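PDB 4ESK: leukocyte-associated immunoglobulin-like receptor 1 from Mus musculus, which acts as an inhibitory receptor of immune cells, restraining the cytolytic function of natural killer cells, B cells and T cells at least partly through recruited phosphatases. Local coordinates for residues A[55-58]-A[62-65]; A[41-44]-A[49-52]; A[43-48]-A[89-94]. One frame throughout, in Å; residues are numbered along the deposited sequence. Where two conformers were deposited one is given.

Contact 1 (A[55-58]-A[62-65])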
ATOM      1  N   SER A  55      -2.688 -12.352   5.992  1.00 16.70           N
ATOM      2  CA  SER A  55      -2.232 -13.420   5.128  0.50 16.85           C
ATOM      3  C   SER A  55      -2.447 -13.013   3.679  1.00 16.17           C
ATOM      4  O   SER A  55      -3.393 -12.294   3.360  1.00 15.65           O
ATOM      5  CB  SER A  55      -3.005 -14.709   5.389  0.50 18.23           C
ATOM      6  OG  SER A  55      -2.736 -15.642   4.362  0.50 19.46           O
ATOM      7  N   THR A  56      -1.566 -13.464   2.800  1.00 15.56           N
ATOM      8  CA  THR A  56      -1.703 -13.163   1.374  1.00 15.41           C
ATOM      9  C   THR A  56      -2.852 -13.927   0.707  1.00 16.95           C
ATOM     10  O   THR A  56      -3.247 -14.999   1.162  1.00 16.15           O
ATOM     11  CB  THR A  56      -0.399 -13.541   0.641  1.00 14.66           C
ATOM     12  OG1 THR A  56      -0.071 -14.899   0.984  1.00 15.25           O
ATOM     13  CG2 THR A  56       0.738 -12.617   1.035  1.00 14.10           C
ATOM     14  N   GLU A  57      -3.367 -13.393  -0.403  1.00 16.95           N
ATOM     15  CA  GLU A  57      -4.355 -14.113  -1.230  1.00 18.97           C
ATOM     16  C   GLU A  57      -3.779 -15.383  -1.868  1.00 18.17           C
ATOM     17  O   GLU A  57      -2.681 -15.353  -2.381  1.00 18.49           O
ATOM     18  CB  GLU A  57      -4.838 -13.201  -2.363  1.00 19.93           C
ATOM     19  CG  GLU A  57      -5.677 -12.030  -1.887  1.00 21.96           C
ATOM     20  CD  GLU A  57      -7.131 -12.404  -1.676  1.00 24.20           C
ATOM     21  OE1 GLU A  57      -7.545 -13.506  -2.088  1.00 24.53           O
ATOM     22  OE2 GLU A  57      -7.865 -11.583  -1.093  1.00 26.63           O
ATOM     23  N   PRO A  58      -4.533 -16.495  -1.858  1.00 19.17           N
ATOM     24  CA  PRO A  58      -3.986 -17.729  -2.437  1.00 20.17           C
ATOM     25  C   PRO A  58      -3.842 -17.704  -3.958  1.00 20.65           C
ATOM     26  O   PRO A  58      -2.875 -18.278  -4.489  1.00 21.21           O
ATOM     27  CB  PRO A  58      -5.002 -18.814  -2.022  1.00 20.62           C
ATOM     28  CG  PRO A  58      -6.218 -18.102  -1.551  1.00 19.75           C
ATOM     29  CD  PRO A  58      -5.780 -16.725  -1.107  1.00 19.87           C
ATOM     30  N   GLU A  62      -2.494  -9.546  -6.020  1.00 14.10           N
ATOM     31  CA  GLU A  62      -2.749  -8.273  -5.368  1.00 13.79           C
ATOM     32  C   GLU A  62      -3.397  -8.514  -4.008  1.00 13.07           C
ATOM     33  O   GLU A  62      -4.214  -9.417  -3.851  1.00 12.81           O
ATOM     34  CB  GLU A  62      -3.685  -7.389  -6.220  1.00 14.41           C
ATOM     35  CG  GLU A  62      -3.072  -6.904  -7.522  1.00 15.12           C
ATOM     36  CD  GLU A  62      -2.701  -8.019  -8.500  1.00 16.09           C
ATOM     37  OE1 GLU A  62      -3.586  -8.778  -8.945  1.00 17.19           O
ATOM     38  OE2 GLU A  62      -1.508  -8.154  -8.819  1.00 16.15           O
ATOM     39  N   ASP A  63      -3.057  -7.666  -3.056  1.00 12.21           N
ATOM     40  CA  ASP A  63      -3.567  -7.724  -1.681  1.00 12.93           C
ATOM     41  C   ASP A  63      -3.972  -6.304  -1.299  1.00 13.54           C
ATOM     42  O   ASP A  63      -3.136  -5.399  -1.308  1.00 13.50           O
ATOM     43  CB  ASP A  63      -2.455  -8.211  -0.773  1.00 12.86           C
ATOM     44  CG  ASP A  63      -2.007  -9.607  -1.110  1.00 13.52           C
ATOM     45  OD1 ASP A  63      -1.023  -9.744  -1.870  1.00 14.18           O
ATOM     46  OD2 ASP A  63      -2.657 -10.575  -0.659  1.00 13.49           O
ATOM     47  N   GLU A  64      -5.249  -6.108  -0.993  1.00 14.22           N
ATOM     48  CA  GLU A  64      -5.780  -4.771  -0.804  1.00 16.08           C
ATOM     49  C   GLU A  64      -6.048  -4.462   0.649  1.00 15.31           C
ATOM     50  O   GLU A  64      -6.474  -5.338   1.405  1.00 16.16           O
ATOM     51  CB  GLU A  64      -7.095  -4.620  -1.533  1.00 19.34           C
ATOM     52  CG  GLU A  64      -6.992  -4.697  -3.028  1.00 22.82           C
ATOM     53  CD  GLU A  64      -8.255  -4.220  -3.705  1.00 27.17           C
ATOM     54  OE1 GLU A  64      -9.106  -3.592  -3.035  1.00 29.88           O
ATOM     55  OE2 GLU A  64      -8.396  -4.497  -4.907  1.00 32.45           O
ATOM     56  N   PHE A  65      -5.832  -3.207   1.013  1.00 14.98           N
ATOM     57  CA  PHE A  65      -6.139  -2.698   2.344  1.00 15.39           C
ATOM     58  C   PHE A  65      -7.036  -1.478   2.155  1.00 16.37           C
ATOM     59  O   PHE A  65      -6.616  -0.510   1.539  1.00 16.40           O
ATOM     60  CB  PHE A  65      -4.858  -2.278   3.052  1.00 14.74           C
ATOM     61  CG  PHE A  65      -3.902  -3.406   3.337  1.00 14.60           C
ATOM     62  CD1 PHE A  65      -3.928  -4.041   4.551  1.00 14.19           C
ATOM     63  CD2 PHE A  65      -2.950  -3.797   2.408  1.00 14.75           C
ATOM     64  CE1 PHE A  65      -3.051  -5.078   4.834  1.00 14.66           C
ATOM     65  CE2 PHE A  65      -2.070  -4.839   2.677  1.00 15.14           C
ATOM     66  CZ  PHE A  65      -2.111  -5.469   3.902  1.00 15.07           C
TER
HETATM   67  O   HOH W   1      -4.313 -10.485   1.340  1.00 15.67           O
HETATM   68  O   HOH W   2      -7.098  -8.327  -1.245  1.00 18.68           O
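Thr56 and Glu57 meet Asp63 where the chain of this immunoglobulin-like domain leaves strand 49-55 and returns on strand 62-67, which pairs with strand 26-31 in the other sheet of the beta sandwich. Only three residues separate the two segments, and together they bury 131 Å², so the contact closes a short loop at the surface.

The backbone N of Glu57 donates to OD2 of Asp63 at 2.9 Å, with an N-H...O angle of 162°, and reaches the oxygen nearly along its C-O axis. Asp63 can offer this oxygen because its CG stands anti to its own carbonyl carbon (chi1 -63°), which swings the carboxylate off the strand toward the loop. The second oxygen, OD1, is occupied by His36 NE2 and Tyr82 OH, so this buried carboxylate is gripped at both ends, an environment that would probably stabilise its negative charge.

Van der Waals contact is thin and gathers round the same oxygen. CA of Thr56 lies 3.4 Å from Asp63 OD2, while the hydroxyl of Thr56 is engaged by the carbonyl of Tyr39. Glu57 runs alongside Asp63 in the opposite sense: its CG is 3.6 Å from Asp63 OD2 and equally far from Glu62 O. With the chain bent at chi2 (-83°), Glu57 OE2 stays 5.3 Å from Asp63 OD2, so the like-charged groups are near but not in contact.

Water completes the junction. One molecule, accepting from Glu64 N, donates only weakly to Glu57 OE2. Another donates to both sides of the contact, at 2.9 Å to Ser55 O and at 2.6 Å to Asp63 OD2.

Contact 2 (A[41-44]-A[49-52])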
ATOM      1  N   MET A  41       2.594 -13.688   4.183  1.00 15.69           N
ATOM      2  CA  MET A  41       2.116 -12.496   4.870  1.00 15.38           C
ATOM      3  C   MET A  41       2.380 -11.250   4.038  1.00 13.86           C
ATOM      4  O   MET A  41       3.376 -11.148   3.336  1.00 12.10           O
ATOM      5  CB  MET A  41       2.801 -12.331   6.222  1.00 16.37           C
ATOM      6  CG  MET A  41       2.361 -13.393   7.233  1.00 17.87           C
ATOM      7  SD  MET A  41       0.622 -13.236   7.681  1.00 20.14           S
ATOM      8  CE  MET A  41       0.631 -11.592   8.418  1.00 20.59           C
ATOM      9  N   VAL A  42       1.482 -10.285   4.164  1.00 13.44           N
ATOM     10  CA  VAL A  42       1.700  -8.985   3.552  1.00 13.45           C
ATOM     11  C   VAL A  42       1.334  -7.918   4.577  1.00 13.23           C
ATOM     12  O   VAL A  42       0.299  -8.002   5.261  1.00 13.50           O
ATOM     13  CB  VAL A  42       0.910  -8.813   2.239  1.00 13.92           C
ATOM     14  CG1 VAL A  42      -0.580  -9.053   2.430  1.00 13.75           C
ATOM     15  CG2 VAL A  42       1.177  -7.429   1.650  1.00 14.04           C
ATOM     16  N   ARG A  43       2.190  -6.922   4.681  1.00 14.07           N
ATOM     17  CA  ARG A  43       1.952  -5.830   5.599  1.00 15.21           C
ATOM     18  C   ARG A  43       2.103  -4.474   4.925  1.00 14.72           C
ATOM     19  O   ARG A  43       2.912  -4.277   3.992  1.00 13.83           O
ATOM     20  CB  ARG A  43       2.820  -5.937   6.829  1.00 17.41           C
ATOM     21  CG  ARG A  43       4.286  -5.614   6.685  1.00 19.46           C
ATOM     22  CD  ARG A  43       4.927  -5.780   8.059  1.00 21.50           C
ATOM     23  NE  ARG A  43       6.361  -5.516   8.089  1.00 23.22           N
ATOM     24  CZ  ARG A  43       7.323  -6.417   7.867  1.00 23.91           C
ATOM     25  NH1 ARG A  43       7.048  -7.677   7.547  1.00 24.75           N
ATOM     26  NH2 ARG A  43       8.583  -6.045   7.965  1.00 24.87           N
ATOM     27  N   LEU A  44       1.251  -3.573   5.370  1.00 13.85           N
ATOM     28  CA  LEU A  44       1.351  -2.187   5.002  1.00 14.70           C
ATOM     29  C   LEU A  44       2.124  -1.525   6.114  1.00 15.54           C
ATOM     30  O   LEU A  44       1.680  -1.541   7.277  1.00 17.07           O
ATOM     31  CB  LEU A  44      -0.049  -1.618   4.849  1.00 14.87           C
ATOM     32  CG  LEU A  44      -0.247  -0.237   4.265  1.00 15.98           C
ATOM     33  CD1 LEU A  44       0.494  -0.091   2.930  1.00 15.78           C
ATOM     34  CD2 LEU A  44      -1.748  -0.070   4.102  1.00 14.60           C
ATOM     35  N   SER A  49       6.732   1.573  10.748  1.00 23.72           N
ATOM     36  CA  SER A  49       6.146   0.499  11.553  0.50 23.67           C
ATOM     37  C   SER A  49       4.938  -0.144  10.887  1.00 22.73           C
ATOM     38  O   SER A  49       4.331   0.420   9.965  1.00 22.43           O
ATOM     39  CB  SER A  49       5.799   0.974  12.971  0.50 24.36           C
ATOM     40  OG  SER A  49       4.641   1.779  12.991  0.50 24.60           O
ATOM     41  N   THR A  50       4.612  -1.358  11.337  1.00 20.84           N
ATOM     42  CA  THR A  50       3.484  -2.085  10.798  1.00 19.86           C
ATOM     43  C   THR A  50       2.183  -1.342  11.072  1.00 19.49           C
ATOM     44  O   THR A  50       1.863  -1.002  12.229  1.00 19.58           O
ATOM     45  CB  THR A  50       3.401  -3.502  11.374  1.00 20.51           C
ATOM     46  OG1 THR A  50       4.636  -4.188  11.133  1.00 21.35           O
ATOM     47  CG2 THR A  50       2.252  -4.260  10.756  1.00 20.76           C
ATOM     48  N   PHE A  51       1.451  -1.050  10.008  1.00 17.84           N
ATOM     49  CA  PHE A  51       0.166  -0.359  10.088  1.00 18.41           C
ATOM     50  C   PHE A  51      -0.989  -1.355  10.032  1.00 17.45           C
ATOM     51  O   PHE A  51      -1.903  -1.326  10.858  1.00 16.45           O
ATOM     52  CB  PHE A  51       0.077   0.699   8.974  1.00 19.26           C
ATOM     53  CG  PHE A  51      -1.187   1.511   8.982  1.00 20.54           C
ATOM     54  CD1 PHE A  51      -1.398   2.481   9.952  1.00 22.01           C
ATOM     55  CD2 PHE A  51      -2.155   1.326   8.008  1.00 21.29           C
ATOM     56  CE1 PHE A  51      -2.564   3.249   9.945  1.00 22.41           C
ATOM     57  CE2 PHE A  51      -3.322   2.078   8.001  1.00 23.04           C
ATOM     58  CZ  PHE A  51      -3.531   3.044   8.973  1.00 22.73           C
ATOM     59  N   MET A  52      -0.977  -2.234   9.039  1.00 16.66           N
ATOM     60  CA  MET A  52      -1.987  -3.274   8.891  1.00 17.05           C
ATOM     61  C   MET A  52      -1.266  -4.486   8.306  1.00 16.39           C
ATOM     62  O   MET A  52      -0.263  -4.326   7.588  1.00 15.13           O
ATOM     63  CB  MET A  52      -3.113  -2.843   7.935  1.00 17.96           C
ATOM     64  CG  MET A  52      -4.114  -1.842   8.486  1.00 19.14           C
ATOM     65  SD  MET A  52      -5.131  -1.160   7.160  1.00 20.83           S
ATOM     66  CE  MET A  52      -6.313  -0.211   8.133  1.00 22.49           C
TER
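Arg43 lays its aliphatic chain across the side chain of Thr50 at about a right angle, with CD 3.5 Å from Thr50 OG1 and CG2 of the same threonine slightly farther off. The chain can reach over because CG sits between the backbone N and the carbonyl carbon (chi1 74°), after which it runs extended to NE. No hydrogen bond joins the pair; the hydroxyl oxygen rests against the methylene.

These residues belong to the beta hairpin of strands 41-46 and 49-55, the latter forming one edge of the larger sheet of the immunoglobulin-like sandwich. Leu44 and Met52 form an antiparallel hydrogen-bonded pair with CA atoms 5.2 Å apart. Leu44 N donates to Met52 O at 2.8 Å. In return, Leu44 O accepts two N-H groups: Phe51 N at 2.8 Å, approaching almost head-on to the carbonyl, and Met52 N at 3.3 Å, which uses a lone pair within the carbonyl plane. Two consecutive residues facing one is the signature of a classic beta bulge. The axes of the short segments make an angle of 100°, so the two strands diverge strongly beyond the single Leu44-Met52 pair.

Leu44 and Phe51 extend side by side in the same direction. Leu44 CD2 is 4.2 Å from Phe51 CD2, and Phe51 CB comes within 3.2 Å of Leu44 O. Leu44 also packs on Phe65 and Val28 of the opposing sheet, whereas Phe51 reaches Ile67 and Ile74.

A further link is the CA-H...O contact of Arg43 with Met52 O. The carbonyl of Leu44 thus supplies both bulge amides with an acceptor, so the extra residue is absorbed without leaving either N-H of the bulge lacking a partner.

Contact 3 (A[43-48]-A[89-94])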
ATOM      1  N   ARG A  43       2.190  -6.922   4.681  1.00 14.07           N
ATOM      2  CA  ARG A  43       1.952  -5.830   5.599  1.00 15.21           C
ATOM      3  C   ARG A  43       2.103  -4.474   4.925  1.00 14.72           C
ATOM      4  O   ARG A  43       2.912  -4.277   3.992  1.00 13.83           O
ATOM      5  CB  ARG A  43       2.820  -5.937   6.829  1.00 17.41           C
ATOM      6  CG  ARG A  43       4.286  -5.614   6.685  1.00 19.46           C
ATOM      7  CD  ARG A  43       4.927  -5.780   8.059  1.00 21.50           C
ATOM      8  NE  ARG A  43       6.361  -5.516   8.089  1.00 23.22           N
ATOM      9  CZ  ARG A  43       7.323  -6.417   7.867  1.00 23.91           C
ATOM     10  NH1 ARG A  43       7.048  -7.677   7.547  1.00 24.75           N
ATOM     11  NH2 ARG A  43       8.583  -6.045   7.965  1.00 24.87           N
ATOM     12  N   LEU A  44       1.251  -3.573   5.370  1.00 13.85           N
ATOM     13  CA  LEU A  44       1.351  -2.187   5.002  1.00 14.70           C
ATOM     14  C   LEU A  44       2.124  -1.525   6.114  1.00 15.54           C
ATOM     15  O   LEU A  44       1.680  -1.541   7.277  1.00 17.07           O
ATOM     16  CB  LEU A  44      -0.049  -1.618   4.849  1.00 14.87           C
ATOM     17  CG  LEU A  44      -0.247  -0.237   4.265  1.00 15.98           C
ATOM     18  CD1 LEU A  44       0.494  -0.091   2.930  1.00 15.78           C
ATOM     19  CD2 LEU A  44      -1.748  -0.070   4.102  1.00 14.60           C
ATOM     20  N   GLU A  45       3.285  -0.992   5.771  1.00 15.92           N
ATOM     21  CA  GLU A  45       4.138  -0.260   6.700  1.00 17.86           C
ATOM     22  C   GLU A  45       3.828   1.226   6.549  1.00 19.20           C
ATOM     23  O   GLU A  45       3.736   1.722   5.426  1.00 17.18           O
ATOM     24  CB  GLU A  45       5.617  -0.509   6.406  1.00 21.34           C
ATOM     25  CG  GLU A  45       6.569   0.097   7.450  1.00 24.98           C
ATOM     26  CD  GLU A  45       8.045  -0.057   7.111  1.00 28.86           C
ATOM     27  OE1 GLU A  45       8.689  -0.955   7.675  1.00 32.56           O
ATOM     28  OE2 GLU A  45       8.573   0.722   6.272  1.00 33.39           O
ATOM     29  N   LYS A  46       3.661   1.916   7.675  1.00 18.04           N
ATOM     30  CA  LYS A  46       3.491   3.380   7.677  1.00 18.31           C
ATOM     31  C   LYS A  46       4.530   3.983   8.592  1.00 19.54           C
ATOM     32  O   LYS A  46       4.591   3.609   9.764  1.00 19.00           O
ATOM     33  CB  LYS A  46       2.097   3.756   8.167  1.00 19.26           C
ATOM     34  CG  LYS A  46       1.810   5.264   8.301  1.00 19.51           C
ATOM     35  CD  LYS A  46       0.404   5.479   8.828  1.00 20.40           C
ATOM     36  CE  LYS A  46       0.033   6.949   8.938  1.00 22.28           C
ATOM     37  NZ  LYS A  46       0.941   7.713   9.844  1.00 22.39           N
ATOM     38  N   ASP A  47       5.337   4.904   8.066  1.00 19.66           N
ATOM     39  CA  ASP A  47       6.334   5.653   8.850  1.00 21.61           C
ATOM     40  C   ASP A  47       7.246   4.719   9.665  1.00 24.24           C
ATOM     41  O   ASP A  47       7.475   4.941  10.850  1.00 23.62           O
ATOM     42  CB  ASP A  47       5.635   6.667   9.768  1.00 22.74           C
ATOM     43  CG  ASP A  47       4.807   7.683   9.001  1.00 23.48           C
ATOM     44  OD1 ASP A  47       5.186   8.012   7.862  1.00 21.80           O
ATOM     45  OD2 ASP A  47       3.777   8.155   9.546  1.00 25.87           O
ATOM     46  N   GLY A  48       7.727   3.661   9.025  1.00 24.98           N
ATOM     47  CA  GLY A  48       8.641   2.717   9.667  1.00 25.53           C
ATOM     48  C   GLY A  48       8.059   1.648  10.579  1.00 25.96           C
ATOM     49  O   GLY A  48       8.833   0.878  11.144  1.00 28.43           O
ATOM     50  N   SER A  89      11.933 -11.182   3.355  1.00 23.11           N
ATOM     51  CA  SER A  89      10.974 -10.119   3.092  1.00 22.51           C
ATOM     52  C   SER A  89      11.470  -9.185   1.989  1.00 21.91           C
ATOM     53  O   SER A  89      12.672  -9.047   1.756  1.00 22.12           O
ATOM     54  CB  SER A  89      10.655  -9.322   4.362  1.00 22.93           C
ATOM     55  OG  SER A  89      11.733  -8.499   4.740  1.00 23.82           O
ATOM     56  N   GLU A  90      10.525  -8.571   1.298  1.00 20.25           N
ATOM     57  CA  GLU A  90      10.821  -7.656   0.208  1.00 20.01           C
ATOM     58  C   GLU A  90       9.819  -6.536   0.289  1.00 18.13           C
ATOM     59  O   GLU A  90       8.658  -6.773   0.633  1.00 16.67           O
ATOM     60  CB  GLU A  90      10.690  -8.337  -1.152  1.00 21.47           C
ATOM     61  CG  GLU A  90      11.660  -9.508  -1.353  1.00 23.24           C
ATOM     62  CD  GLU A  90      13.127  -9.101  -1.437  1.00 25.24           C
ATOM     63  OE1 GLU A  90      13.473  -7.892  -1.503  1.00 25.79           O
ATOM     64  OE2 GLU A  90      13.963 -10.022  -1.414  1.00 27.79           O
ATOM     65  N   ARG A  91      10.289  -5.334  -0.005  1.00 17.30           N
ATOM     66  CA  ARG A  91       9.490  -4.132   0.138  1.00 17.37           C
ATOM     67  C   ARG A  91       9.317  -3.422  -1.194  1.00 15.19           C
ATOM     68  O   ARG A  91      10.188  -3.491  -2.051  1.00 15.37           O
ATOM     69  CB  ARG A  91      10.124  -3.176   1.147  1.00 20.21           C
ATOM     70  CG  ARG A  91      11.376  -2.462   0.658  1.00 23.73           C
ATOM     71  CD  ARG A  91      11.922  -1.486   1.680  1.00 28.16           C
ATOM     72  NE  ARG A  91      10.872  -0.600   2.180  1.00 31.11           N
ATOM     73  CZ  ARG A  91      10.437  -0.536   3.437  1.00 33.44           C
ATOM     74  NH1 ARG A  91      10.969  -1.272   4.408  1.00 36.23           N
ATOM     75  NH2 ARG A  91       9.468   0.317   3.733  1.00 35.64           N
ATOM     76  N   SER A  92       8.178  -2.749  -1.341  1.00 12.95           N
ATOM     77  CA  SER A  92       7.890  -1.885  -2.487  1.00 11.96           C
ATOM     78  C   SER A  92       8.496  -0.500  -2.347  1.00 11.60           C
ATOM     79  O   SER A  92       9.099  -0.163  -1.328  1.00 11.91           O
ATOM     80  CB  SER A  92       6.374  -1.731  -2.617  1.00 11.29           C
ATOM     81  OG  SER A  92       5.867  -0.877  -1.588  1.00 11.17           O
ATOM     82  N   LYS A  93       8.314   0.317  -3.396  1.00 11.47           N
ATOM     83  CA  LYS A  93       8.568   1.750  -3.301  0.50 11.56           C
ATOM     84  C   LYS A  93       7.695   2.346  -2.209  1.00 11.73           C
ATOM     85  O   LYS A  93       6.741   1.718  -1.743  1.00 11.34           O
ATOM     86  CB  LYS A  93       8.274   2.450  -4.627  0.50 11.69           C
ATOM     87  CG  LYS A  93       6.807   2.426  -5.027  0.50 11.63           C
ATOM     88  CD  LYS A  93       6.602   2.603  -6.529  0.50 11.79           C
ATOM     89  CE  LYS A  93       5.124   2.665  -6.874  0.50 11.84           C
ATOM     90  NZ  LYS A  93       4.813   2.055  -8.201  0.50 12.19           N
ATOM     91  N   THR A  94       8.026   3.568  -1.824  1.00 11.93           N
ATOM     92  CA  THR A  94       7.305   4.280  -0.796  1.00 12.85           C
ATOM     93  C   THR A  94       6.456   5.389  -1.416  1.00 12.82           C
ATOM     94  O   THR A  94       6.942   6.127  -2.285  1.00 14.25           O
ATOM     95  CB  THR A  94       8.285   4.881   0.200  1.00 14.00           C
ATOM     96  OG1 THR A  94       9.070   3.829   0.768  1.00 16.05           O
ATOM     97  CG2 THR A  94       7.541   5.587   1.293  1.00 14.33           C
TER
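Arg91 NH2 donates to Glu45 OE2 at 2.7 Å with an N-H...O angle of 172°, a nearly straight hydrogen bond within a salt bridge. The oxygen lies at the edge of the guanidinium, close to its plane. From the glutamate's side the approach is less regular, since NH2 comes from above the carboxylate, 45° out of plane. The two flat groups are turned 41° against each other, and the pairing stays single: Glu45 OE1 is 4.0 Å from Arg91 NH1.

Both side chains span the gap between backbones whose closest CA atoms, those of Glu45 and Arg91, are 9.3 Å apart. Glu45 reaches out with CG anti to the backbone N and the chain extended beyond it, while Arg91 bends at chi3 to bring its guanidinium round.

Strand 76-84 runs between strands 41-46 and 88-100 in the sheet, so the bridge passes over the strand that separates them. Glu45 packs on Ser79 and Ile81 of that middle strand.

Packing adds little, the whole contact burying just 105 Å². The association thus rests on one charge-assisted hydrogen bond and is probably largely electrostatic: a single charged pair at the surface, joining two non-adjacent strands of one immunoglobulin sheet.

Strand 41-46 is common to contacts 2 and 3, whose centres lie about 7 Å apart: contact 2 pairs it with edge strand 49-55, and contact 3 reaches past strand 76-84 to strand 88-100. Phe51 CD1 packs 3.7 Å from Lys46 CD between them. Contact 1 follows contact 2 along the chain, their centres about 11 Å apart, and brings in the second sheet. There Phe65 CD1 lies 3.7 Å from Met52 CB, and Asp63 CB lies 3.8 Å from Val42 CG1, so the sandwich interior joins these two contacts. Contacts 1 and 3, with centres about 14 Å apart, meet through Phe65 CB and Leu44 CD2 at 4.0 Å.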